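Local structure of 6b protein (Agrobacterium vitis, 3AQ2) at residues E72-L77 / L83-S88; T96-W101 / D149-Q154. The protein disturbs plant cell proliferation and has an ADP-ribosylation fold, probably acting on the host miRNA machinery. All blocks are in the same frame, centred on the assembly; numbering follows the deposited sequence.

Read from the N terminus, the chain enters contact 1 on helix 72-81 and closes it almost at once, since only five residues separate 72-77 from 83-88 and the chain then runs back past the helix as strand 83-85. Strand 93-96 then leads into contact 2, which has a far wider span: 47 residues, including helix 105-115 and strand 133-137, pass before 149-154 meets 96-101. The two contacts therefore lie in series, neither nested nor crossed, with centres about 22 Å apart and nearest atoms about 7 Å apart. Contact 1 joins a helix to the two-strand sheet of 83-85 and 192-194; contact 2 ties the loop after strand 93-96 to the far strand of the three-strand sheet.

Contact 1. Residues E72-L77 / L83-S88; sequences EVTAQL and LLPSNS
A leucine methyl approaches a backbone carbonyl oxygen where helix 72-81 meets strand 83-85: Leu-83 CD1 lies 4.2 Å from Leu-77 O, and no hydrogen bond joins the two segments anywhere. The contact illustrates a helix followed, after a very short link, by a strand that runs back past it within the ADP-ribosylation fold, the two meeting through a few carbon contacts. Each partner offers two residues from one side of its backbone. Thr-74 and Leu-77 are one turn apart on the helix, while Leu-83 and Pro-85 share a face of the strand and the intervening Leu-84 points away to pack on Val-68 and Ile-137. The pairs run in opposite senses along the chain. Leu-77 takes Leu-83, with CA atoms 7.5 Å apart, and Thr-74 takes Pro-85, with CA atoms 8.1 Å apart. In the first pair the same CD1 methyl of Leu-83 also approaches the branch carbon CG of Leu-77 at 4.3 Å, so one methyl serves both backbone and side chain.

Thr-74 divides its two branches between different tasks. With chi1 at -62°, the methyl CG2 stands anti to the backbone N and reaches the proline, while OG1 lies beside that N and is hydrogen-bonded to Asp-71 OD1. Phe-121 packs on both Thr-74 and Pro-85, and Val-70 and Leu-192 also press on the proline, which puts this end of the contact in the protein interior. Beyond the strand, Asn-87 and Ser-88 together face a single residue in a classic beta bulge, with Asn-87 OD1 bonded to Val-94 N. The second pair itself rests on a single carbon-carbon approach, the CG2 methyl of Thr-74 meeting ring carbon CG of Pro-85 at 4.2 Å.

Contact 2. Residues T96-W101 / D149-Q154; sequences TAMPPW and DVIRGQ
Met-98 reaches Asp-149 and Ile-151 with one atom, the terminal methyl CE. Met-98 CE lies 3.6 Å from Asp-149 CB and equally close to Asp-149 OD2, and meets Ile-151 CG1 at 4.0 Å. The methionine and aspartate side chains cross at about a right angle, and the methyl touches two residues that point toward the loop from one face of the strand; Val-150, between them, points away. An extended chain beyond CG (chi2 -170°, chi3 169°) gives Met-98 the length to span the gap from the loop.

Around this first shell, Tyr-156 and Trp-158 of strand 154-161 also touch the methionine, and a salt bridge from OD1 to Arg-147 NE holds the Asp-149 carboxylate. The backbone of Met-98 is fixed at both ends. Met-98 N donates to Thr-96 OG1 over 3.1 Å in a nearly straight bond (171°), which closes an ST turn, and Met-98 O is hydrogen-bonded to Tyr-69 OH. Thr-96 OG1 is bonded in turn to Gly-157 O, which ties the turn to strand 154-161. Farther along the loop, Pro-99 CB sits 3.5 Å above the Trp-101 ring plane, offset to its rim. From the hairpin turn, Arg-152 NH2 is hydrogen-bonded to Leu-102 O, just past the loop segment.

The strand ends where Ile-151 and Gln-154 exchange two backbone hydrogen bonds around Arg-152 and Gly-153: a two-residue beta hairpin with a type I' turn.

Contact 1. Residues E72-L77 / L83-S88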
loop_
_atom_site.group_PDB
_atom_site.type_symbol
_atom_site.label_atom_id
_atom_site.label_comp_id
_atom_site.label_asym_id
_atom_site.label_seq_id
_atom_site.Cartn_x
_atom_site.Cartn_y
_atom_site.Cartn_z
ATOM N N GLU A 72 2.308 2.662 13.715
ATOM C CA GLU A 72 1.104 1.944 14.170
ATOM C C GLU A 72 -0.137 2.828 14.224
ATOM O O GLU A 72 -1.227 2.369 13.900
ATOM C CB GLU A 72 1.277 1.194 15.503
ATOM C CG GLU A 72 0.178 0.115 15.674
ATOM C CD GLU A 72 0.217 -0.651 16.988
ATOM O OE1 GLU A 72 1.143 -0.438 17.807
ATOM O OE2 GLU A 72 -0.706 -1.474 17.199
ATOM N N VAL A 73 0.031 4.093 14.589
ATOM C CA VAL A 73 -1.123 5.006 14.639
ATOM C C VAL A 73 -1.736 5.162 13.242
ATOM O O VAL A 73 -2.955 5.037 13.065
ATOM C CB VAL A 73 -0.761 6.364 15.282
ATOM C CG1 VAL A 73 -1.942 7.336 15.190
ATOM C CG2 VAL A 73 -0.377 6.153 16.738
ATOM N N THR A 74 -0.877 5.375 12.249
ATOM C CA THR A 74 -1.313 5.496 10.860
ATOM C C THR A 74 -1.933 4.194 10.364
ATOM O O THR A 74 -2.945 4.210 9.665
ATOM C CB THR A 74 -0.137 5.941 9.971
ATOM O OG1 THR A 74 0.305 7.227 10.419
ATOM C CG2 THR A 74 -0.540 6.020 8.502
ATOM N N ALA A 75 -1.335 3.065 10.748
ATOM C CA ALA A 75 -1.874 1.752 10.372
ATOM C C ALA A 75 -3.333 1.613 10.837
ATOM O O ALA A 75 -4.199 1.202 10.063
ATOM C CB ALA A 75 -1.003 0.641 10.958
ATOM N N GLN A 76 -3.595 1.988 12.086
ATOM C CA GLN A 76 -4.929 1.864 12.669
ATOM C C GLN A 76 -5.897 2.811 11.962
ATOM O O GLN A 76 -6.990 2.403 11.566
ATOM C CB GLN A 76 -4.874 2.144 14.174
ATOM C CG GLN A 76 -6.040 1.569 14.962
ATOM C CD GLN A 76 -5.700 1.355 16.426
ATOM O OE1 GLN A 76 -4.638 0.814 16.762
ATOM N NE2 GLN A 76 -6.602 1.775 17.309
ATOM N N LEU A 77 -5.489 4.068 11.798
ATOM C CA LEU A 77 -6.318 5.069 11.120
ATOM C C LEU A 77 -6.677 4.616 9.712
ATOM O O LEU A 77 -7.833 4.676 9.309
ATOM C CB LEU A 77 -5.607 6.424 11.055
ATOM C CG LEU A 77 -6.305 7.528 10.244
ATOM C CD1 LEU A 77 -7.517 8.090 10.995
ATOM C CD2 LEU A 77 -5.318 8.631 9.890
ATOM N N LEU A 83 -8.323 4.109 4.192
ATOM C CA LEU A 83 -7.530 5.241 3.723
ATOM C C LEU A 83 -6.128 4.805 3.346
ATOM O O LEU A 83 -5.592 3.845 3.900
ATOM C CB LEU A 83 -7.437 6.328 4.794
ATOM C CG LEU A 83 -8.756 6.910 5.307
ATOM C CD1 LEU A 83 -8.549 7.749 6.563
ATOM C CD2 LEU A 83 -9.444 7.721 4.214
ATOM N N LEU A 84 -5.544 5.528 2.400
ATOM C CA LEU A 84 -4.143 5.347 2.071
ATOM C C LEU A 84 -3.437 6.704 2.213
ATOM O O LEU A 84 -3.934 7.706 1.699
ATOM C CB LEU A 84 -4.023 4.814 0.652
ATOM C CG LEU A 84 -2.648 4.282 0.248
ATOM C CD1 LEU A 84 -2.324 2.959 0.972
ATOM C CD2 LEU A 84 -2.586 4.118 -1.250
ATOM N N PRO A 85 -2.291 6.740 2.932
ATOM C CA PRO A 85 -1.560 8.000 3.111
ATOM C C PRO A 85 -0.573 8.272 1.983
ATOM O O PRO A 85 -0.089 7.338 1.334
ATOM C CB PRO A 85 -0.762 7.755 4.393
ATOM C CG PRO A 85 -0.443 6.294 4.353
ATOM C CD PRO A 85 -1.623 5.616 3.625
ATOM N N SER A 86 -0.271 9.546 1.755
ATOM C CA SER A 86 0.927 9.876 0.995
ATOM C C SER A 86 2.138 9.609 1.894
ATOM O O SER A 86 2.047 9.687 3.134
ATOM C CB SER A 86 0.920 11.341 0.556
ATOM O OG SER A 86 0.892 12.180 1.700
ATOM N N ASN A 87 3.261 9.269 1.268
ATOM C CA ASN A 87 4.530 9.131 1.986
ATOM C C ASN A 87 5.666 9.843 1.249
ATOM O O ASN A 87 6.846 9.555 1.459
ATOM C CB ASN A 87 4.871 7.656 2.249
ATOM C CG ASN A 87 4.863 6.822 0.994
ATOM O OD1 ASN A 87 4.823 7.359 -0.122
ATOM N ND2 ASN A 87 4.913 5.492 1.161
ATOM N N SER A 88 5.285 10.772 0.376
ATOM C CA SER A 88 6.220 11.544 -0.417
ATOM C C SER A 88 5.499 12.841 -0.804
ATOM O O SER A 88 4.265 12.882 -0.778
ATOM C CB SER A 88 6.606 10.724 -1.658
ATOM O OG SER A 88 7.927 11.014 -2.077
#

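Contact 2. Residues T96-W101 / D149-Q154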
loop_
_atom_site.group_PDB
_atom_site.type_symbol
_atom_site.label_atom_id
_atom_site.label_comp_id
_atom_site.label_asym_id
_atom_site.label_seq_id
_atom_site.Cartn_x
_atom_site.Cartn_y
_atom_site.Cartn_z
ATOM N N THR A 96 5.905 -1.030 -2.247
ATOM C CA THR A 96 6.911 -1.972 -2.733
ATOM C C THR A 96 6.439 -3.412 -2.649
ATOM O O THR A 96 5.630 -3.753 -1.784
ATOM C CB THR A 96 8.264 -1.808 -1.971
ATOM O OG1 THR A 96 9.242 -2.716 -2.521
ATOM C CG2 THR A 96 8.106 -2.050 -0.445
ATOM N N ALA A 97 6.968 -4.243 -3.542
ATOM C CA ALA A 97 6.771 -5.679 -3.484
ATOM C C ALA A 97 7.592 -6.327 -2.349
ATOM O O ALA A 97 7.328 -7.482 -1.994
ATOM C CB ALA A 97 7.108 -6.326 -4.844
ATOM N N MET A 98 8.573 -5.608 -1.793
ATOM C CA MET A 98 9.388 -6.166 -0.688
ATOM C C MET A 98 8.463 -6.398 0.492
ATOM O O MET A 98 7.887 -5.435 0.998
ATOM C CB MET A 98 10.471 -5.192 -0.246
ATOM C CG MET A 98 11.570 -4.978 -1.244
ATOM S SD MET A 98 12.865 -4.051 -0.394
ATOM C CE MET A 98 14.189 -4.174 -1.592
ATOM N N PRO A 99 8.297 -7.667 0.916
ATOM C CA PRO A 99 7.360 -7.952 1.997
ATOM C C PRO A 99 7.933 -7.561 3.366
ATOM O O PRO A 99 9.144 -7.334 3.496
ATOM C CB PRO A 99 7.160 -9.465 1.894
ATOM C CG PRO A 99 8.463 -9.968 1.386
ATOM C CD PRO A 99 8.939 -8.901 0.421
ATOM N N PRO A 100 7.065 -7.467 4.384
ATOM C CA PRO A 100 7.508 -6.972 5.697
ATOM C C PRO A 100 8.616 -7.779 6.391
ATOM O O PRO A 100 9.249 -7.263 7.312
ATOM C CB PRO A 100 6.211 -6.985 6.534
ATOM C CG PRO A 100 5.104 -7.017 5.546
ATOM C CD PRO A 100 5.614 -7.735 4.345
ATOM N N TRP A 101 8.849 -9.021 5.957
ATOM C CA TRP A 101 9.892 -9.871 6.548
ATOM C C TRP A 101 11.187 -9.906 5.739
ATOM O O TRP A 101 12.114 -10.630 6.108
ATOM C CB TRP A 101 9.381 -11.311 6.718
ATOM C CG TRP A 101 8.852 -11.899 5.428
ATOM C CD1 TRP A 101 9.568 -12.544 4.446
ATOM C CD2 TRP A 101 7.492 -11.873 4.982
ATOM N NE1 TRP A 101 8.728 -12.917 3.418
ATOM C CE2 TRP A 101 7.450 -12.516 3.723
ATOM C CE3 TRP A 101 6.299 -11.380 5.534
ATOM C CZ2 TRP A 101 6.260 -12.671 3.001
ATOM C CZ3 TRP A 101 5.110 -11.518 4.797
ATOM C CH2 TRP A 101 5.104 -12.175 3.557
ATOM N N ASP A 149 14.688 -3.403 -7.044
ATOM C CA ASP A 149 15.808 -3.764 -6.173
ATOM C C ASP A 149 15.977 -5.278 -6.157
ATOM O O ASP A 149 14.989 -6.018 -6.197
ATOM C CB ASP A 149 15.578 -3.278 -4.738
ATOM C CG ASP A 149 15.562 -1.761 -4.612
ATOM O OD1 ASP A 149 16.113 -1.056 -5.493
ATOM O OD2 ASP A 149 15.012 -1.281 -3.605
ATOM N N VAL A 150 17.226 -5.736 -6.065
ATOM C CA VAL A 150 17.518 -7.163 -6.049
ATOM C C VAL A 150 18.099 -7.523 -4.683
ATOM O O VAL A 150 19.119 -6.969 -4.284
ATOM C CB VAL A 150 18.503 -7.538 -7.183
ATOM C CG1 VAL A 150 18.947 -9.006 -7.081
ATOM C CG2 VAL A 150 17.891 -7.226 -8.546
ATOM N N ILE A 151 17.437 -8.437 -3.978
ATOM C CA ILE A 151 17.896 -8.919 -2.673
ATOM C C ILE A 151 17.899 -10.443 -2.705
ATOM O O ILE A 151 16.916 -11.053 -3.118
ATOM C CB ILE A 151 16.961 -8.405 -1.537
ATOM C CG1 ILE A 151 17.081 -6.883 -1.355
ATOM C CG2 ILE A 151 17.221 -9.144 -0.214
ATOM C CD1 ILE A 151 18.372 -6.426 -0.684
ATOM N N ARG A 152 19.009 -11.051 -2.267
ATOM C CA ARG A 152 19.176 -12.508 -2.278
ATOM C C ARG A 152 18.775 -13.079 -3.641
ATOM O O ARG A 152 18.104 -14.115 -3.731
ATOM C CB ARG A 152 18.411 -13.181 -1.118
ATOM C CG ARG A 152 18.860 -12.735 0.285
ATOM C CD ARG A 152 18.184 -13.528 1.432
ATOM N NE ARG A 152 16.802 -13.117 1.706
ATOM C CZ ARG A 152 16.435 -12.074 2.454
ATOM N NH1 ARG A 152 17.332 -11.290 3.041
ATOM N NH2 ARG A 152 15.146 -11.819 2.634
ATOM N N GLY A 153 19.183 -12.372 -4.696
ATOM C CA GLY A 153 19.023 -12.830 -6.075
ATOM C C GLY A 153 17.638 -12.672 -6.677
ATOM O O GLY A 153 17.403 -13.127 -7.801
ATOM N N GLN A 154 16.742 -12.017 -5.941
ATOM C CA GLN A 154 15.348 -11.852 -6.359
ATOM C C GLN A 154 15.001 -10.387 -6.558
ATOM O O GLN A 154 15.413 -9.532 -5.771
ATOM C CB GLN A 154 14.404 -12.435 -5.298
ATOM C CG GLN A 154 14.653 -13.903 -4.971
ATOM C CD GLN A 154 14.045 -14.858 -5.973
ATOM O OE1 GLN A 154 13.477 -14.449 -6.986
ATOM N NE2 GLN A 154 14.164 -16.151 -5.691
#